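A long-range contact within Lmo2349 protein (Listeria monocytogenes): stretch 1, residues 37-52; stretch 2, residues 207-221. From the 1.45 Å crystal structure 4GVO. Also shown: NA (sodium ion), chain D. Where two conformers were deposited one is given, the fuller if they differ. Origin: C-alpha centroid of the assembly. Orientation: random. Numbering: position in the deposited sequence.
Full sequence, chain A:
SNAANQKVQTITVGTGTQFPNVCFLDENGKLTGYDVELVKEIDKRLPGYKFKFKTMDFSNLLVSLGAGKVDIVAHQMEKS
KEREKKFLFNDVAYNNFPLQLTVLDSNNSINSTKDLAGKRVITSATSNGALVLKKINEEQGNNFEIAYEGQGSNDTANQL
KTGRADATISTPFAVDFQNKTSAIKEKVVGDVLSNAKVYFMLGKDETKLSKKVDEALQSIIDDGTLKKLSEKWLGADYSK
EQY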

# COMPACT_ATOMS: atom_id res chain seq x y z
N GLU A 37 6.12 -8.57 -9.04
CA GLU A 37 6.64 -8.60 -10.39
C GLU A 37 7.63 -7.47 -10.65
O GLU A 37 8.63 -7.66 -11.36
CB GLU A 37 5.51 -8.64 -11.41
CG GLU A 37 4.67 -9.91 -11.26
CD GLU A 37 5.39 -11.23 -11.47
OE1 GLU A 37 6.44 -11.27 -12.15
OE2 GLU A 37 4.88 -12.27 -10.98
N LEU A 38 7.41 -6.30 -10.05
CA LEU A 38 8.39 -5.21 -10.18
C LEU A 38 9.73 -5.62 -9.56
O LEU A 38 10.77 -5.39 -10.14
CB LEU A 38 7.88 -3.90 -9.58
CG LEU A 38 8.82 -2.71 -9.70
CD1 LEU A 38 9.16 -2.41 -11.15
CD2 LEU A 38 8.15 -1.54 -9.02
N VAL A 39 9.73 -6.18 -8.36
CA VAL A 39 10.95 -6.64 -7.72
C VAL A 39 11.66 -7.67 -8.60
O VAL A 39 12.88 -7.67 -8.73
CB VAL A 39 10.69 -7.16 -6.29
CG1 VAL A 39 11.92 -7.88 -5.76
CG2 VAL A 39 10.29 -6.02 -5.39
N LYS A 40 10.92 -8.60 -9.19
CA LYS A 40 11.52 -9.60 -10.08
C LYS A 40 12.18 -8.96 -11.31
O LYS A 40 13.22 -9.38 -11.77
CB LYS A 40 10.50 -10.67 -10.48
CG LYS A 40 10.05 -11.56 -9.33
CD LYS A 40 9.10 -12.66 -9.78
CE LYS A 40 8.84 -13.69 -8.69
NZ LYS A 40 8.20 -14.90 -9.28
N GLU A 41 11.55 -7.93 -11.85
CA GLU A 41 12.11 -7.17 -12.96
C GLU A 41 13.38 -6.42 -12.55
O GLU A 41 14.36 -6.39 -13.28
CB GLU A 41 11.05 -6.23 -13.55
CG GLU A 41 11.48 -5.53 -14.81
CD GLU A 41 11.72 -6.49 -15.97
OE1 GLU A 41 11.08 -7.57 -16.03
OE2 GLU A 41 12.57 -6.18 -16.81
N ILE A 42 13.38 -5.85 -11.34
CA ILE A 42 14.56 -5.22 -10.81
C ILE A 42 15.69 -6.23 -10.64
O ILE A 42 16.84 -5.97 -11.04
CB ILE A 42 14.22 -4.53 -9.46
CG1 ILE A 42 13.42 -3.28 -9.73
CG2 ILE A 42 15.46 -4.21 -8.69
CD1 ILE A 42 12.72 -2.71 -8.52
N ASP A 43 15.39 -7.39 -10.10
CA ASP A 43 16.39 -8.44 -9.91
C ASP A 43 17.05 -8.80 -11.26
O ASP A 43 18.27 -8.93 -11.33
CB ASP A 43 15.69 -9.66 -9.28
CG ASP A 43 16.62 -10.79 -8.87
OD1 ASP A 43 17.83 -10.64 -8.91
OD2 ASP A 43 16.10 -11.80 -8.36
N LYS A 44 16.24 -8.91 -12.31
CA LYS A 44 16.75 -9.27 -13.61
C LYS A 44 17.82 -8.27 -14.11
O LYS A 44 18.77 -8.64 -14.80
CB LYS A 44 15.53 -9.41 -14.54
CG LYS A 44 15.76 -9.60 -16.00
CD LYS A 44 14.44 -9.44 -16.75
CE LYS A 44 13.37 -10.39 -16.23
NZ LYS A 44 12.00 -10.06 -16.78
N ARG A 45 17.64 -7.01 -13.73
CA ARG A 45 18.49 -5.94 -14.13
C ARG A 45 19.64 -5.64 -13.19
O ARG A 45 20.43 -4.70 -13.43
CB ARG A 45 17.63 -4.69 -14.39
CG ARG A 45 16.57 -4.99 -15.44
CD ARG A 45 15.83 -3.75 -15.84
NE ARG A 45 14.68 -4.09 -16.68
CZ ARG A 45 14.25 -3.36 -17.69
NH1 ARG A 45 14.87 -2.21 -17.99
NH2 ARG A 45 13.18 -3.71 -18.35
N LEU A 46 19.81 -6.46 -12.16
CA LEU A 46 20.90 -6.27 -11.18
C LEU A 46 21.63 -7.60 -11.03
O LEU A 46 21.31 -8.42 -10.16
CB LEU A 46 20.30 -5.84 -9.84
CG LEU A 46 19.81 -4.37 -9.80
CD1 LEU A 46 19.15 -4.11 -8.42
CD2 LEU A 46 20.91 -3.32 -10.07
N PRO A 47 22.59 -7.85 -11.92
CA PRO A 47 23.27 -9.14 -11.86
C PRO A 47 24.12 -9.40 -10.62
O PRO A 47 24.37 -10.56 -10.29
CB PRO A 47 24.12 -9.13 -13.14
CG PRO A 47 24.29 -7.71 -13.52
CD PRO A 47 23.04 -7.01 -13.04
N GLY A 48 24.45 -8.34 -9.88
CA GLY A 48 25.20 -8.53 -8.64
C GLY A 48 24.35 -8.88 -7.43
O GLY A 48 24.86 -9.03 -6.33
N TYR A 49 23.04 -9.01 -7.63
CA TYR A 49 22.14 -9.24 -6.53
C TYR A 49 21.17 -10.37 -6.92
O TYR A 49 20.86 -10.55 -8.10
CB TYR A 49 21.34 -7.99 -6.22
CG TYR A 49 22.18 -6.86 -5.67
CD1 TYR A 49 22.50 -6.80 -4.32
CD2 TYR A 49 22.71 -5.90 -6.50
CE1 TYR A 49 23.29 -5.77 -3.81
CE2 TYR A 49 23.49 -4.86 -6.00
CZ TYR A 49 23.76 -4.79 -4.64
OH TYR A 49 24.52 -3.78 -4.12
N LYS A 50 20.67 -11.09 -5.93
CA LYS A 50 19.59 -12.07 -6.10
C LYS A 50 18.55 -11.72 -5.08
O LYS A 50 18.83 -11.68 -3.92
CB LYS A 50 20.09 -13.51 -5.86
CG LYS A 50 19.06 -14.63 -6.05
CD LYS A 50 19.56 -15.97 -5.48
CE LYS A 50 19.01 -16.27 -4.07
NZ LYS A 50 20.04 -16.79 -3.13
N PHE A 51 17.33 -11.50 -5.52
CA PHE A 51 16.24 -11.08 -4.63
C PHE A 51 15.39 -12.29 -4.33
O PHE A 51 14.97 -13.03 -5.23
CB PHE A 51 15.39 -9.98 -5.27
CG PHE A 51 16.08 -8.65 -5.37
CD1 PHE A 51 17.11 -8.41 -6.28
CD2 PHE A 51 15.69 -7.56 -4.57
CE1 PHE A 51 17.74 -7.18 -6.36
CE2 PHE A 51 16.32 -6.33 -4.69
CZ PHE A 51 17.32 -6.14 -5.61
N LYS A 52 15.10 -12.48 -3.06
CA LYS A 52 14.18 -13.49 -2.65
C LYS A 52 13.14 -12.87 -1.72
O LYS A 52 13.41 -11.89 -1.08
CB LYS A 52 14.89 -14.60 -1.93
CG LYS A 52 15.55 -14.21 -0.68
CD LYS A 52 16.29 -15.39 -0.06
CE LYS A 52 15.36 -16.52 0.36
NZ LYS A 52 16.11 -17.62 1.02
N THR A 207 22.50 2.21 1.59
CA THR A 207 22.57 3.21 0.55
C THR A 207 23.02 2.70 -0.81
O THR A 207 22.49 3.10 -1.82
CB THR A 207 23.39 4.40 1.00
OG1 THR A 207 24.69 3.96 1.38
CG2 THR A 207 22.70 5.13 2.18
N LYS A 208 23.90 1.72 -0.83
CA LYS A 208 24.36 1.16 -2.08
C LYS A 208 23.24 0.42 -2.75
O LYS A 208 22.97 0.61 -3.94
CB LYS A 208 25.61 0.25 -1.88
CG LYS A 208 26.08 -0.43 -3.14
CD LYS A 208 27.39 -1.17 -2.95
CE LYS A 208 27.76 -1.92 -4.23
NZ LYS A 208 28.98 -2.74 -4.05
N LEU A 209 22.59 -0.45 -2.00
CA LEU A 209 21.43 -1.19 -2.54
C LEU A 209 20.34 -0.25 -3.03
O LEU A 209 19.76 -0.44 -4.11
CB LEU A 209 20.89 -2.16 -1.51
CG LEU A 209 19.65 -2.97 -1.84
CD1 LEU A 209 19.92 -3.82 -3.08
CD2 LEU A 209 19.27 -3.83 -0.64
N SER A 210 20.04 0.79 -2.26
CA SER A 210 19.00 1.75 -2.66
C SER A 210 19.33 2.40 -4.00
O SER A 210 18.44 2.55 -4.88
CB SER A 210 18.82 2.80 -1.55
OG SER A 210 17.67 3.55 -1.80
N LYS A 211 20.60 2.80 -4.17
CA LYS A 211 21.04 3.38 -5.44
C LYS A 211 20.88 2.41 -6.61
O LYS A 211 20.44 2.83 -7.70
CB LYS A 211 22.47 3.85 -5.31
CG LYS A 211 23.01 4.63 -6.49
CD LYS A 211 24.45 5.03 -6.24
CE LYS A 211 25.13 5.52 -7.51
NZ LYS A 211 26.57 5.87 -7.26
N LYS A 212 21.23 1.14 -6.39
CA LYS A 212 21.11 0.10 -7.41
C LYS A 212 19.65 -0.10 -7.79
O LYS A 212 19.29 -0.21 -8.97
CB LYS A 212 21.77 -1.21 -6.96
CG LYS A 212 23.29 -1.13 -6.79
CD LYS A 212 24.03 -1.22 -8.08
CE LYS A 212 25.54 -1.28 -7.84
NZ LYS A 212 26.27 -1.44 -9.12
N VAL A 213 18.79 -0.16 -6.79
CA VAL A 213 17.35 -0.29 -7.04
C VAL A 213 16.87 0.88 -7.89
O VAL A 213 16.08 0.69 -8.82
CB VAL A 213 16.57 -0.42 -5.69
CG1 VAL A 213 15.04 -0.23 -5.85
CG2 VAL A 213 16.89 -1.78 -5.07
N ASP A 214 17.28 2.11 -7.55
CA ASP A 214 16.90 3.28 -8.35
C ASP A 214 17.39 3.20 -9.78
O ASP A 214 16.66 3.55 -10.68
CB ASP A 214 17.44 4.59 -7.74
CG ASP A 214 16.67 5.04 -6.53
OD1 ASP A 214 15.44 4.77 -6.54
OD2 ASP A 214 17.26 5.77 -5.66
N GLU A 215 18.60 2.68 -9.99
CA GLU A 215 19.12 2.52 -11.35
C GLU A 215 18.25 1.54 -12.14
O GLU A 215 17.83 1.80 -13.26
CB GLU A 215 20.58 2.05 -11.29
CG GLU A 215 21.53 3.13 -10.84
CD GLU A 215 22.93 2.65 -10.43
OE1 GLU A 215 23.20 1.42 -10.43
OE2 GLU A 215 23.77 3.50 -10.09
N ALA A 216 17.94 0.42 -11.51
CA ALA A 216 17.11 -0.57 -12.17
C ALA A 216 15.70 -0.03 -12.46
O ALA A 216 15.15 -0.19 -13.56
CB ALA A 216 17.04 -1.83 -11.33
N LEU A 217 15.08 0.59 -11.45
CA LEU A 217 13.74 1.11 -11.61
C LEU A 217 13.74 2.20 -12.70
O LEU A 217 12.80 2.27 -13.48
CB LEU A 217 13.21 1.67 -10.28
CG LEU A 217 11.71 2.04 -10.22
CD1 LEU A 217 10.75 1.09 -10.90
CD2 LEU A 217 11.34 2.29 -8.75
N GLN A 218 14.75 3.07 -12.74
CA GLN A 218 14.76 4.10 -13.78
C GLN A 218 14.82 3.46 -15.16
O GLN A 218 14.19 3.93 -16.08
CB GLN A 218 15.96 5.03 -13.59
CG GLN A 218 15.87 6.25 -14.49
CD GLN A 218 14.65 7.10 -14.13
OE1 GLN A 218 14.52 7.53 -12.98
NE2 GLN A 218 13.77 7.33 -15.08
N SER A 219 15.59 2.39 -15.32
CA SER A 219 15.63 1.72 -16.63
C SER A 219 14.30 1.06 -16.99
O SER A 219 13.92 1.01 -18.16
CB SER A 219 16.79 0.72 -16.72
OG SER A 219 16.58 -0.43 -15.94
N ILE A 220 13.58 0.57 -15.99
CA ILE A 220 12.24 0.03 -16.16
C ILE A 220 11.24 1.10 -16.58
O ILE A 220 10.35 0.85 -17.39
CB ILE A 220 11.84 -0.71 -14.87
CG1 ILE A 220 12.71 -1.98 -14.71
CG2 ILE A 220 10.36 -1.06 -14.79
CD1 ILE A 220 12.72 -2.55 -13.30
N ILE A 221 11.36 2.28 -16.00
CA ILE A 221 10.58 3.42 -16.47
C ILE A 221 10.95 3.75 -17.92
O ILE A 221 10.06 3.90 -18.79
CB ILE A 221 10.79 4.62 -15.53
CG1 ILE A 221 10.03 4.37 -14.22
CG2 ILE A 221 10.35 5.92 -16.25
CD1 ILE A 221 10.46 5.31 -13.10
NA NA D . 19.72 -10.07 -9.92
O HOH W 1 20.23 -11.73 -11.42

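Stretch 1 runs from a helix through a short turn into a strand, and all three segments pack against the single helix of stretch 2, burying 675 Å² in total. The two helices cross at 103°, their axes approaching to 9.1 Å. L38 opens the contact: its CB points sideways, but the side chain reaches across to place CD1 3.9 Å from L217 CD1 and 4.1 Å from I220 CG2. One turn later, the aliphatic CG of E41 lies 3.6 Å from I220 CD1, while its carboxylate is held within stretch 1 by salt bridges to K44 and R45.

I42 sits where the helices come closest. Its CA is 5.5 Å from that of A216, a separation that the small alanine side chain accommodates; I42 CG2 meets A216 CB at 3.9 Å, and I42 CG1 meets I220 CD1 at 3.7 Å. R45 donates a hydrogen bond across the contact, from NH1 to S219 OG (3.2 Å). S219 OG approaches the guanidinium near its plane, whereas I220 CG1 covers one face, 3.5 Å from R45 NE. E41 OE2 accepts hydrogen bonds from R45 NE and NH2, both at 3.0 Å, bracing the arginine at this more exposed margin.

Beyond the helix, buried L46 fills the space beside A216 and K212, with its CG 4.1 Å from A216 CB and its CD2 3.9 Å from K212 CB. A type I turn from L46 to Y49 leads into the strand, and a sodium ion ties D43, L46 and Y49 together through their backbone oxygens and D43 OD1. Y49 offers one ring face to L209, whose CD1 makes a CH-pi contact 4.2 Å from the ring centroid; Y49 CE2 also packs 3.8 Å from the aliphatic K212 CG. Finally, F51 CZ reaches L209 CD1 at 4.3 Å and V213 CG2 at 4.4 Å, completing the apolar contact.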